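Local coordinates for protein neurotoxin (Clostridium botulinum, PDB 3N7L) that probably binds gangliosides on nerve cells, as the receptor-binding domain through which a botulinum neurotoxin of serotype D/C attaches to its target, at residues A[342-347]-A[366-371]; A[313-318]-A[335-340]; A[298-303]-A[347-352]; A[327-332]-A[400-405]; A[265-270]-A[394-399]. All coordinates share one frame; numbering follows the deposited sequence.

Contact 1 (A[342-347]-A[366-371]); sequences IRKYGS and SSNATT
The guanidinium of R343 lies flat on the methyl group of A369, whose CB sits over the centre of one guanidinium face, 3.8 Å from R343 NH2. A bend at chi3 (80°) carries NE of R343 over the same methyl, and the arginine curls round it with CB, NE and CZ all close. R289 lies near this guanidinium, a like charge that would tend to repel it. K344 approaches the turn with its aliphatic part: its CG is 3.2 Å from N368 ND2, and the two side chains cross obliquely. N368 starts away from the helix at CB, but its amide swings back to the lysine. In the beta-trefoil domain this brings the end of helix 339-345 against the type I' turn S367-T370, which lies between strands 359-366 and 373-384. The turn is pinned from within by S367 O, which accepts from T370 N and, in its plane, from T370 OG1 at 2.6 Å. Beyond the helix end, S347 and S366 meet CB to CB at 3.9 Å. The S347 hydroxyl turns back to I342 O (OG to O 2.8 Å), reaching it from the face opposite G346 N. S366 N donates to S347 O at 2.7 Å with an angle of 161°. A water accepts from S347 N at 2.8 Å and lies within donating distance of R343 O and S366 O.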
# COMPACT_ATOMS: atom_id res chain seq x y z
N ILE A 342 20.21 23.59 7.81
CA ILE A 342 19.48 22.40 7.38
C ILE A 342 20.37 21.50 6.52
O ILE A 342 20.37 20.27 6.68
CB ILE A 342 18.22 22.78 6.58
CG1 ILE A 342 17.21 23.47 7.50
CG2 ILE A 342 17.62 21.53 5.93
CD1 ILE A 342 15.94 23.93 6.80
N ARG A 343 21.14 22.10 5.62
CA ARG A 343 22.01 21.34 4.73
C ARG A 343 23.06 20.55 5.51
O ARG A 343 23.48 19.47 5.07
CB ARG A 343 22.69 22.29 3.74
CG ARG A 343 21.71 23.08 2.89
CD ARG A 343 22.43 24.11 2.02
NE ARG A 343 23.00 23.49 0.83
CZ ARG A 343 22.29 23.11 -0.23
NH1 ARG A 343 20.98 23.29 -0.25
NH2 ARG A 343 22.90 22.55 -1.27
N LYS A 344 23.47 21.06 6.66
CA LYS A 344 24.48 20.39 7.46
C LYS A 344 23.94 19.45 8.53
O LYS A 344 24.56 18.43 8.84
CB LYS A 344 25.39 21.42 8.14
CG LYS A 344 26.18 22.27 7.16
CD LYS A 344 27.09 23.25 7.87
CE LYS A 344 26.30 24.25 8.69
NZ LYS A 344 27.18 25.31 9.26
N TYR A 345 22.78 19.78 9.11
CA TYR A 345 22.25 18.94 10.18
C TYR A 345 20.88 18.31 9.98
O TYR A 345 20.45 17.52 10.82
CB TYR A 345 22.23 19.75 11.47
CG TYR A 345 23.54 20.44 11.75
CD1 TYR A 345 24.73 19.71 11.86
CD2 TYR A 345 23.61 21.82 11.89
CE1 TYR A 345 25.95 20.34 12.09
CE2 TYR A 345 24.82 22.47 12.12
CZ TYR A 345 25.99 21.72 12.22
OH TYR A 345 27.18 22.35 12.45
N GLY A 346 20.20 18.63 8.88
CA GLY A 346 18.88 18.06 8.68
C GLY A 346 18.51 17.59 7.29
O GLY A 346 17.33 17.51 6.96
N SER A 347 19.51 17.27 6.47
CA SER A 347 19.25 16.81 5.11
C SER A 347 19.40 15.30 5.00
O SER A 347 20.34 14.72 5.55
CB SER A 347 20.19 17.52 4.14
OG SER A 347 20.00 18.92 4.21
N SER A 366 22.49 13.07 5.22
CA SER A 366 23.27 13.57 4.11
C SER A 366 24.46 14.41 4.54
O SER A 366 24.41 15.12 5.54
CB SER A 366 22.37 14.41 3.20
OG SER A 366 23.15 15.19 2.32
N SER A 367 25.54 14.33 3.77
CA SER A 367 26.72 15.13 4.06
C SER A 367 26.57 16.42 3.27
O SER A 367 26.66 16.41 2.04
CB SER A 367 27.99 14.40 3.63
OG SER A 367 29.13 15.18 3.95
N ASN A 368 26.33 17.52 3.97
CA ASN A 368 26.16 18.82 3.34
C ASN A 368 25.21 18.81 2.15
O ASN A 368 25.50 19.39 1.11
CB ASN A 368 27.53 19.37 2.91
CG ASN A 368 28.39 19.76 4.10
OD1 ASN A 368 29.51 19.27 4.26
ND2 ASN A 368 27.87 20.64 4.94
N ALA A 369 24.07 18.14 2.31
CA ALA A 369 23.07 18.06 1.26
C ALA A 369 23.51 17.38 -0.04
O ALA A 369 22.97 17.68 -1.10
CB ALA A 369 22.51 19.46 0.97
N THR A 370 24.50 16.49 0.04
CA THR A 370 24.95 15.75 -1.15
C THR A 370 24.38 14.33 -1.00
O THR A 370 23.65 14.05 -0.05
CB THR A 370 26.50 15.64 -1.25
OG1 THR A 370 27.02 14.96 -0.10
CG2 THR A 370 27.13 17.03 -1.35
N THR A 371 24.71 13.45 -1.94
CA THR A 371 24.22 12.07 -1.86
C THR A 371 25.16 11.19 -1.04
O THR A 371 24.98 9.97 -0.96
CB THR A 371 24.05 11.46 -3.26
OG1 THR A 371 25.19 11.77 -4.06
CG2 THR A 371 22.80 12.00 -3.94
O HOH W 1 22.32 17.16 6.64

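Contact 2 (A[313-318]-A[335-340]); sequences QYSLGM and LDQPMD
S315 and L335 form an antiparallel hydrogen-bonded pair, with S315 N to L335 O and L335 N to S315 O both at 2.8 Å. The two bonds are nearly straight, at 168° and 170°.

Side-chain polar contacts gather on the S315 hydroxyl. Its OG sits between the backbone N and the carbonyl carbon (chi1 56°), which turns it to the second segment. There Q337 OE1 lies 2.9 Å from S315 OG, while L335 O is also within reach of the single proton, so the choice of acceptor is not settled. Q337 likewise has CG between its backbone N and carbonyl carbon, and the chain is extended beyond CG, which carries OE1 to the serine. A water donates to S315 OG at 2.7 Å and also to Q337 O, so the serine oxygen accepts from the water while its own proton has two possible acceptors.

A second water donates to both Q313 O and D336 OD2 and bridges these residues next to the pair. The other carboxylate oxygen, D336 OD1, forms a salt bridge with K312.

Van der Waals contacts complete the joint. L335 CD1 runs up to M318 O at 3.3 Å, passing G317, which has no side chain. The Y314 ring brings CD2 to 3.6 Å from D336 N, and its edge meets L335 C.

With an inverse gamma turn centred on D336 and P338 at the N-cap position of helix 339-345, this is a strand-turn-helix connection, its strand paired antiparallel with 313-318 in the beta-trefoil domain.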
# COMPACT_ATOMS: atom_id res chain seq x y z
N GLN A 313 7.03 27.23 12.33
CA GLN A 313 7.49 26.07 11.59
C GLN A 313 8.93 25.74 11.91
O GLN A 313 9.78 26.63 12.05
CB GLN A 313 7.32 26.28 10.09
CG GLN A 313 6.95 25.01 9.37
CD GLN A 313 6.70 25.21 7.89
OE1 GLN A 313 6.01 24.41 7.26
NE2 GLN A 313 7.28 26.26 7.32
N TYR A 314 9.20 24.46 12.07
CA TYR A 314 10.54 24.00 12.38
C TYR A 314 10.96 23.02 11.30
O TYR A 314 10.14 22.61 10.47
CB TYR A 314 10.56 23.28 13.74
CG TYR A 314 10.03 24.09 14.90
CD1 TYR A 314 8.66 24.26 15.10
CD2 TYR A 314 10.90 24.73 15.78
CE1 TYR A 314 8.17 25.04 16.16
CE2 TYR A 314 10.43 25.51 16.84
CZ TYR A 314 9.06 25.66 17.02
OH TYR A 314 8.60 26.45 18.05
N SER A 315 12.23 22.67 11.29
CA SER A 315 12.73 21.67 10.35
C SER A 315 13.38 20.63 11.25
O SER A 315 13.86 20.96 12.34
CB SER A 315 13.76 22.27 9.39
OG SER A 315 14.83 22.88 10.09
N LEU A 316 13.38 19.37 10.82
CA LEU A 316 14.00 18.34 11.63
C LEU A 316 15.51 18.49 11.47
O LEU A 316 16.00 18.79 10.38
CB LEU A 316 13.54 16.95 11.18
CG LEU A 316 12.03 16.72 11.29
CD1 LEU A 316 11.71 15.24 11.11
CD2 LEU A 316 11.52 17.21 12.66
N GLY A 317 16.24 18.31 12.57
CA GLY A 317 17.68 18.44 12.52
C GLY A 317 18.32 17.91 13.79
O GLY A 317 17.67 17.81 14.84
N MET A 318 19.60 17.57 13.70
CA MET A 318 20.34 17.06 14.85
C MET A 318 20.54 18.15 15.88
O MET A 318 20.59 19.33 15.54
CB MET A 318 21.71 16.52 14.42
CG MET A 318 21.65 15.31 13.49
SD MET A 318 23.30 14.77 12.96
CE MET A 318 23.64 15.98 11.69
N LEU A 335 13.98 22.07 14.89
CA LEU A 335 14.68 23.34 15.04
C LEU A 335 14.24 24.44 14.08
O LEU A 335 13.97 24.18 12.91
CB LEU A 335 16.18 23.10 14.86
CG LEU A 335 16.74 21.89 15.60
CD1 LEU A 335 18.14 21.56 15.09
CD2 LEU A 335 16.76 22.18 17.09
N ASP A 336 14.17 25.67 14.58
CA ASP A 336 13.82 26.81 13.75
C ASP A 336 15.18 27.29 13.25
O ASP A 336 15.83 28.12 13.89
CB ASP A 336 13.12 27.89 14.59
CG ASP A 336 12.49 28.98 13.74
OD1 ASP A 336 11.55 29.66 14.24
OD2 ASP A 336 12.92 29.16 12.58
N GLN A 337 15.61 26.75 12.12
CA GLN A 337 16.93 27.05 11.57
C GLN A 337 16.95 27.45 10.09
O GLN A 337 16.09 27.05 9.31
CB GLN A 337 17.81 25.81 11.75
CG GLN A 337 17.21 24.58 11.08
CD GLN A 337 17.92 23.28 11.43
OE1 GLN A 337 17.44 22.18 11.08
NE2 GLN A 337 19.05 23.38 12.11
N PRO A 338 17.96 28.24 9.69
CA PRO A 338 18.08 28.67 8.29
C PRO A 338 18.57 27.52 7.40
O PRO A 338 19.00 26.48 7.91
CB PRO A 338 19.07 29.83 8.37
CG PRO A 338 19.93 29.48 9.53
CD PRO A 338 18.95 28.92 10.55
N MET A 339 18.49 27.69 6.09
CA MET A 339 18.87 26.65 5.13
C MET A 339 20.30 26.13 5.26
O MET A 339 20.53 24.92 5.13
CB MET A 339 18.63 27.16 3.70
CG MET A 339 18.56 26.07 2.64
SD MET A 339 17.33 24.77 2.99
CE MET A 339 15.84 25.74 3.09
N ASP A 340 21.27 27.02 5.51
CA ASP A 340 22.66 26.59 5.66
C ASP A 340 22.77 25.55 6.78
O ASP A 340 23.55 24.61 6.68
CB ASP A 340 23.57 27.78 5.97
CG ASP A 340 23.88 28.63 4.74
OD1 ASP A 340 24.52 29.69 4.89
OD2 ASP A 340 23.48 28.24 3.62
O HOH W 2 8.82 29.47 12.33
O HOH W 3 12.27 26.99 10.49
O HOH W 4 13.97 25.42 9.56

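Contact 3 (A[298-303]-A[347-352])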
# COMPACT_ATOMS: atom_id res chain seq x y z
N ARG A 298 11.51 10.48 -4.98
CA ARG A 298 12.18 9.32 -5.57
C ARG A 298 13.44 8.91 -4.82
O ARG A 298 14.02 9.70 -4.09
CB ARG A 298 12.55 9.61 -7.03
CG ARG A 298 11.35 9.76 -7.95
CD ARG A 298 11.77 9.80 -9.42
NE ARG A 298 10.62 9.76 -10.31
CZ ARG A 298 9.77 10.77 -10.46
NH1 ARG A 298 9.96 11.88 -9.77
NH2 ARG A 298 8.73 10.65 -11.28
N GLY A 299 13.84 7.66 -5.05
CA GLY A 299 15.02 7.09 -4.42
C GLY A 299 16.09 8.06 -3.94
O GLY A 299 15.90 8.77 -2.96
N GLU A 300 17.22 8.09 -4.64
CA GLU A 300 18.34 8.95 -4.24
C GLU A 300 18.13 10.45 -4.06
O GLU A 300 19.10 11.21 -4.05
CB GLU A 300 19.50 8.73 -5.22
CG GLU A 300 20.19 7.39 -5.03
CD GLU A 300 20.93 7.31 -3.71
OE1 GLU A 300 21.92 8.05 -3.54
OE2 GLU A 300 20.51 6.52 -2.84
N ASN A 301 16.89 10.90 -3.90
CA ASN A 301 16.63 12.33 -3.69
C ASN A 301 17.18 12.81 -2.35
O ASN A 301 17.19 12.06 -1.37
CB ASN A 301 15.13 12.64 -3.71
CG ASN A 301 14.52 12.58 -5.10
OD1 ASN A 301 15.17 12.18 -6.07
ND2 ASN A 301 13.26 12.98 -5.20
N VAL A 302 17.65 14.05 -2.31
CA VAL A 302 18.14 14.64 -1.07
C VAL A 302 17.01 15.58 -0.64
O VAL A 302 16.54 16.39 -1.45
CB VAL A 302 19.45 15.43 -1.28
CG1 VAL A 302 19.98 15.94 0.07
CG2 VAL A 302 20.50 14.54 -1.94
N LEU A 303 16.58 15.49 0.61
CA LEU A 303 15.46 16.29 1.09
C LEU A 303 15.54 16.65 2.57
O LEU A 303 16.49 16.26 3.26
CB LEU A 303 14.16 15.51 0.82
CG LEU A 303 14.20 14.04 1.29
CD1 LEU A 303 14.03 13.96 2.80
CD2 LEU A 303 13.11 13.23 0.60
N SER A 347 19.51 17.27 6.47
CA SER A 347 19.25 16.81 5.11
C SER A 347 19.40 15.30 5.00
O SER A 347 20.34 14.72 5.55
CB SER A 347 20.19 17.52 4.14
OG SER A 347 20.00 18.92 4.21
N PHE A 348 18.46 14.67 4.29
CA PHE A 348 18.48 13.23 4.13
C PHE A 348 18.40 12.73 2.70
O PHE A 348 17.89 13.41 1.81
CB PHE A 348 17.34 12.57 4.92
CG PHE A 348 17.37 12.84 6.39
CD1 PHE A 348 16.89 14.04 6.90
CD2 PHE A 348 17.93 11.91 7.26
CE1 PHE A 348 16.96 14.31 8.27
CE2 PHE A 348 18.00 12.18 8.63
CZ PHE A 348 17.52 13.38 9.13
N ILE A 349 18.92 11.52 2.51
CA ILE A 349 18.90 10.84 1.22
C ILE A 349 17.90 9.73 1.49
O ILE A 349 18.07 8.94 2.41
CB ILE A 349 20.27 10.22 0.92
CG1 ILE A 349 21.33 11.32 0.86
CG2 ILE A 349 20.20 9.44 -0.39
CD1 ILE A 349 22.72 10.81 1.07
N ILE A 350 16.84 9.68 0.70
CA ILE A 350 15.80 8.68 0.91
C ILE A 350 15.92 7.49 -0.03
O ILE A 350 16.40 7.62 -1.15
CB ILE A 350 14.39 9.30 0.74
CG1 ILE A 350 13.32 8.34 1.26
CG2 ILE A 350 14.12 9.59 -0.73
CD1 ILE A 350 11.94 8.98 1.37
N GLN A 351 15.47 6.33 0.44
CA GLN A 351 15.50 5.13 -0.38
C GLN A 351 14.22 4.36 -0.11
O GLN A 351 13.84 4.16 1.04
CB GLN A 351 16.72 4.27 -0.01
CG GLN A 351 17.02 3.21 -1.04
CD GLN A 351 17.39 3.79 -2.40
OE1 GLN A 351 17.16 3.17 -3.43
NE2 GLN A 351 17.96 4.99 -2.39
N PRO A 352 13.51 3.94 -1.17
CA PRO A 352 12.27 3.19 -0.94
C PRO A 352 12.55 1.85 -0.27
O PRO A 352 13.59 1.24 -0.50
CB PRO A 352 11.68 3.05 -2.34
CG PRO A 352 12.90 3.03 -3.23
CD PRO A 352 13.76 4.12 -2.62
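L303 holds CG between the backbone N and the carbonyl carbon, while I350, with CG1 anti to its backbone N (chi1 -168°), leaves CG2 between N and the carbonyl carbon; this branch meets L303 CD2, the two methyls 4.0 Å apart. The other leucine methyl, CD1, reaches F348 CB at 4.2 Å, and the L303 and F348 side chains cross at about a right angle. The F348 ring turns away from the leucine, with the carbonyl oxygen of L303 near its plane at the edge. On the opposite face of the sheet V302 and I349 pack, CG2 of the valine against CG1 of the isoleucine at 4.3 Å.

The backbones are joined as antiparallel strands. L303 N donates to F348 O and F348 N to L303 O, both at 2.7 Å, and the second is almost linear at 174°. I350 N reaches N301 O at a longer 3.2 Å. Further along, at G299, the model places carbonyl oxygens too close together, so the geometry there is doubtful.

Beyond the paired residues E300 carries its carboxylate over I349 CG2 and to Q351, whose NE2 is 3.0 Å from E300 OE2, the carboxylate and amide planes being 35° apart. R373 forms a salt bridge with the same oxygen, and also touches I349 and Q351.

The contact is thus a hydrogen-bonded antiparallel pairing of the trefoil domain with buried apolar side chains on both faces, and with a polar fringe where the charge of R373 would favour an ionised E300.

Contact 4 (A[327-332]-A[400-405]). With SO4 (sulfate ion), chain D.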
# COMPACT_ATOMS: atom_id res chain seq x y z
N THR A 327 27.56 6.02 21.85
CA THR A 327 28.56 6.12 20.79
C THR A 327 27.90 6.18 19.42
O THR A 327 27.06 5.35 19.09
CB THR A 327 29.52 4.92 20.81
OG1 THR A 327 30.11 4.80 22.11
CG2 THR A 327 30.63 5.11 19.79
N ASP A 328 28.29 7.17 18.63
CA ASP A 328 27.76 7.36 17.28
C ASP A 328 26.26 7.61 17.20
O ASP A 328 25.64 7.36 16.17
CB ASP A 328 28.10 6.15 16.41
CG ASP A 328 29.60 5.94 16.25
OD1 ASP A 328 30.28 6.88 15.79
OD2 ASP A 328 30.08 4.84 16.59
N LEU A 329 25.67 8.11 18.28
CA LEU A 329 24.25 8.40 18.28
C LEU A 329 24.00 9.89 18.45
O LEU A 329 24.59 10.54 19.31
CB LEU A 329 23.54 7.64 19.40
CG LEU A 329 23.51 6.11 19.25
CD1 LEU A 329 23.00 5.49 20.55
CD2 LEU A 329 22.62 5.73 18.08
N VAL A 330 23.13 10.45 17.62
CA VAL A 330 22.80 11.86 17.70
C VAL A 330 21.28 11.98 17.55
O VAL A 330 20.70 11.49 16.57
CB VAL A 330 23.55 12.68 16.62
CG1 VAL A 330 23.27 12.10 15.23
CG2 VAL A 330 23.13 14.15 16.68
N PRO A 331 20.61 12.61 18.52
CA PRO A 331 19.16 12.74 18.42
C PRO A 331 18.71 13.70 17.33
O PRO A 331 19.44 14.63 16.97
CB PRO A 331 18.76 13.24 19.80
CG PRO A 331 19.90 14.17 20.11
CD PRO A 331 21.12 13.37 19.67
N LEU A 332 17.51 13.46 16.82
CA LEU A 332 16.92 14.31 15.80
C LEU A 332 15.81 15.11 16.48
O LEU A 332 14.97 14.55 17.18
CB LEU A 332 16.32 13.45 14.69
CG LEU A 332 15.83 14.27 13.50
CD1 LEU A 332 17.04 14.85 12.78
CD2 LEU A 332 15.00 13.40 12.57
N VAL A 400 16.53 8.91 16.21
CA VAL A 400 17.96 9.03 16.46
C VAL A 400 18.76 8.57 15.25
O VAL A 400 18.36 7.67 14.53
CB VAL A 400 18.35 8.17 17.70
CG1 VAL A 400 18.09 6.70 17.41
CG2 VAL A 400 19.80 8.39 18.08
N ILE A 401 19.90 9.22 15.03
CA ILE A 401 20.76 8.86 13.91
C ILE A 401 22.00 8.11 14.40
O ILE A 401 22.64 8.53 15.36
CB ILE A 401 21.21 10.11 13.13
CG1 ILE A 401 19.98 10.86 12.59
CG2 ILE A 401 22.12 9.72 11.97
CD1 ILE A 401 20.30 12.17 11.93
N LYS A 402 22.32 6.99 13.76
CA LYS A 402 23.52 6.22 14.10
C LYS A 402 24.51 6.68 13.03
O LYS A 402 24.34 6.39 11.85
CB LYS A 402 23.26 4.72 13.98
CG LYS A 402 24.48 3.85 14.26
CD LYS A 402 24.99 4.03 15.70
CE LYS A 402 26.29 3.28 15.93
NZ LYS A 402 26.13 1.82 15.70
N ILE A 403 25.54 7.40 13.46
CA ILE A 403 26.51 7.96 12.53
C ILE A 403 27.35 7.09 11.60
O ILE A 403 26.88 6.67 10.54
CB ILE A 403 27.42 8.96 13.27
CG1 ILE A 403 26.55 10.08 13.84
CG2 ILE A 403 28.45 9.57 12.33
CD1 ILE A 403 25.68 10.75 12.80
N GLU A 404 28.58 6.80 11.97
CA GLU A 404 29.46 6.05 11.08
C GLU A 404 29.26 4.55 10.94
O GLU A 404 29.34 4.01 9.83
CB GLU A 404 30.91 6.32 11.47
CG GLU A 404 31.92 5.77 10.50
CD GLU A 404 33.33 5.94 11.01
OE1 GLU A 404 33.66 7.06 11.46
OE2 GLU A 404 34.11 4.96 10.96
N HIS A 405 29.01 3.87 12.05
CA HIS A 405 28.85 2.42 12.00
C HIS A 405 27.40 2.00 12.18
O HIS A 405 26.88 1.98 13.29
CB HIS A 405 29.74 1.78 13.07
CG HIS A 405 31.17 2.23 13.01
ND1 HIS A 405 31.60 3.41 13.58
CD2 HIS A 405 32.24 1.70 12.38
CE1 HIS A 405 32.89 3.57 13.32
NE2 HIS A 405 33.30 2.55 12.59
S SO4 D . 30.44 9.66 20.60
O1 SO4 D . 30.22 9.16 21.96
O2 SO4 D . 30.68 11.12 20.63
O3 SO4 D . 29.24 9.39 19.74
O4 SO4 D . 31.59 8.96 20.01
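V330 and I401 pair as antiparallel hydrogen-bonded residues in the beta-trefoil domain, joining strands 329-335 and 394-402 of its antiparallel sheet. V330 N donates to I401 O at 3.0 Å, and I401 N returns the bond to V330 O at 2.9 Å and 172°. A third bond runs past the regular pairing, from I403 N to D328 O at 2.7 Å. CA-H...O contacts supplement these bonds: L329 CA approaches I401 O, and K402 CA approaches D328 O.

D328 N donates to O3 of a sulfate ion, probably from the crystallisation liquor, at 2.7 Å, and N324 ND2 binds the same ion. The D328 carboxylate and the K402 ammonium are opposite charges not in contact, D328 OD2 being 5.1 Å from K402 NZ. The same carboxylate oxygen stands oblique to the H405 ring, nearest ND1. What satisfies K402 NZ is H405 O, 2.5 Å away and nearly along the C=O axis; the lysine ties back to the backbone three residues on, while its CE packs against D328 CB. E404 N, buried by the contact, has no partner in the model.

Apolar groups fill in around the bonds. V330 and I401 lie side by side pointing the same way, with V330 CG1 on I401 CB at 3.6 Å, and I403 CD1 touches the same methyl. On the other face of the sheet L329 CD2 rests against both V400 CG2, at 3.9 Å, and K402 CD.

Contact 5 (A[265-270]-A[394-399]). With SO4 (sulfate ion), chain B.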
# COMPACT_ATOMS: atom_id res chain seq x y z
N GLY A 265 13.66 18.63 21.27
CA GLY A 265 13.46 17.28 20.79
C GLY A 265 12.12 16.82 20.27
O GLY A 265 11.06 17.31 20.67
N ILE A 266 12.18 15.87 19.34
CA ILE A 266 11.00 15.24 18.79
C ILE A 266 10.85 14.01 19.68
O ILE A 266 11.82 13.27 19.87
CB ILE A 266 11.21 14.72 17.34
CG1 ILE A 266 11.26 15.87 16.34
CG2 ILE A 266 10.10 13.73 16.98
CD1 ILE A 266 9.97 16.67 16.27
N VAL A 267 9.68 13.80 20.26
CA VAL A 267 9.46 12.64 21.11
C VAL A 267 8.21 11.93 20.62
O VAL A 267 7.30 12.56 20.07
CB VAL A 267 9.29 13.01 22.60
CG1 VAL A 267 10.52 13.75 23.11
CG2 VAL A 267 8.04 13.85 22.79
N PHE A 268 8.16 10.62 20.80
CA PHE A 268 7.01 9.85 20.36
C PHE A 268 6.13 9.46 21.53
O PHE A 268 6.62 8.94 22.54
CB PHE A 268 7.46 8.59 19.61
CG PHE A 268 8.13 8.88 18.30
CD1 PHE A 268 9.51 9.01 18.23
CD2 PHE A 268 7.38 9.01 17.14
CE1 PHE A 268 10.14 9.26 17.00
CE2 PHE A 268 7.99 9.26 15.91
CZ PHE A 268 9.38 9.39 15.84
N ASN A 269 4.84 9.73 21.40
CA ASN A 269 3.87 9.40 22.44
C ASN A 269 2.90 8.33 21.96
O ASN A 269 2.69 8.16 20.75
CB ASN A 269 3.09 10.66 22.85
CG ASN A 269 3.99 11.73 23.45
OD1 ASN A 269 5.06 11.44 23.99
ND2 ASN A 269 3.55 12.97 23.37
N THR A 270 2.30 7.61 22.91
CA THR A 270 1.35 6.56 22.58
C THR A 270 0.05 7.19 22.06
O THR A 270 -0.53 8.06 22.72
CB THR A 270 1.04 5.70 23.82
OG1 THR A 270 2.26 5.11 24.28
CG2 THR A 270 0.05 4.58 23.47
N HIS A 394 14.78 11.57 32.08
CA HIS A 394 13.54 10.87 31.75
C HIS A 394 13.74 10.09 30.46
O HIS A 394 14.47 10.53 29.57
CB HIS A 394 12.41 11.89 31.53
CG HIS A 394 12.19 12.81 32.69
ND1 HIS A 394 11.35 12.50 33.74
CD2 HIS A 394 12.74 14.01 32.99
CE1 HIS A 394 11.39 13.47 34.63
NE2 HIS A 394 12.23 14.40 34.20
N GLU A 395 13.09 8.94 30.37
CA GLU A 395 13.16 8.11 29.18
C GLU A 395 12.29 8.74 28.10
O GLU A 395 11.13 9.07 28.35
CB GLU A 395 12.67 6.69 29.48
CG GLU A 395 13.65 5.83 30.28
CD GLU A 395 14.78 5.25 29.43
OE1 GLU A 395 15.83 4.86 30.00
OE2 GLU A 395 14.63 5.17 28.19
N TYR A 396 12.86 8.93 26.92
CA TYR A 396 12.13 9.50 25.79
C TYR A 396 12.36 8.61 24.58
O TYR A 396 13.50 8.23 24.29
CB TYR A 396 12.64 10.92 25.46
CG TYR A 396 12.27 11.97 26.48
CD1 TYR A 396 10.94 12.36 26.66
CD2 TYR A 396 13.23 12.55 27.29
CE1 TYR A 396 10.58 13.29 27.63
CE2 TYR A 396 12.89 13.49 28.27
CZ TYR A 396 11.56 13.85 28.43
OH TYR A 396 11.22 14.76 29.41
N LEU A 397 11.27 8.28 23.89
CA LEU A 397 11.36 7.48 22.68
C LEU A 397 11.59 8.57 21.63
O LEU A 397 10.74 9.44 21.43
CB LEU A 397 10.04 6.75 22.42
CG LEU A 397 9.97 5.88 21.16
CD1 LEU A 397 11.08 4.82 21.18
CD2 LEU A 397 8.60 5.22 21.10
N ILE A 398 12.75 8.52 20.98
CA ILE A 398 13.10 9.55 20.03
C ILE A 398 13.68 9.07 18.71
O ILE A 398 14.19 7.95 18.61
CB ILE A 398 14.16 10.49 20.61
CG1 ILE A 398 15.44 9.68 20.90
CG2 ILE A 398 13.66 11.14 21.90
CD1 ILE A 398 16.69 10.53 21.04
N PRO A 399 13.61 9.92 17.68
CA PRO A 399 14.18 9.56 16.38
C PRO A 399 15.67 9.82 16.65
O PRO A 399 16.02 10.82 17.27
CB PRO A 399 13.54 10.59 15.44
CG PRO A 399 13.36 11.78 16.31
CD PRO A 399 12.90 11.21 17.62
S SO4 B . 12.04 17.15 36.63
O1 SO4 B . 11.66 16.35 37.80
O2 SO4 B . 12.50 18.48 37.08
O3 SO4 B . 10.88 17.32 35.72
O4 SO4 B . 13.13 16.45 35.91
O HOH W 5 8.68 9.47 24.46
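F268 N donates to L397 O at 2.9 Å, the one direct hydrogen bond between two strands of the beta-trefoil domain whose short segments run at 110° to each other. It ties the hairpin 257-262/265-270 to strand 394-402. A water seals the neighbouring position, donating to F268 O and accepting from L397 N.

Side chains pack round this point. The F268 ring presents its edge to the second strand, with I398 C and P399 N in its plane, and its CE1 is 3.4 Å from P399 CD. I266 crosses P399 at about a right angle, its CB 3.8 Å from P399 CG. L397 CG lies anti to its backbone N (chi1 179°), and its CD2 packs on F268 CB. V267 and Y396 run side by side in the same direction, V267 CG1 touching Y396 CD1 at 3.8 Å.

The second shell comprises I379 of strand 373-384, which touches both F268 and L397, and D389 and K262, hydrogen-bonded to the Y396 hydroxyl. At the strand's far end, H394 NE2 donates to O4 of a sulfate ion, probably from the crystallisation liquor, at 2.8 Å, with the sulfur in the imidazole plane.

How the contacts relate
From the N terminus, 265-270 opens contact 5, then 298-303 opens contact 3, 313-318 contact 2 and 327-332 contact 4. Contact 2 closes first, at 335-340, and helix 339-345 leads directly into contact 1. Contact 3 closes at 347-352 and contact 1 at 366-371, so these two cross, sharing S347. Strand 394-402 closes contact 5 and then contact 4, which therefore cross. Contact 5 encloses contacts 1, 2 and 3; contact 2 nests inside contact 3, and contact 1 inside contact 4. Contact 4 crosses contacts 2 and 3, meeting them through M318 and F348; together they tie the hairpin, the helix and neighbouring strands of the sheet within the trefoil domain.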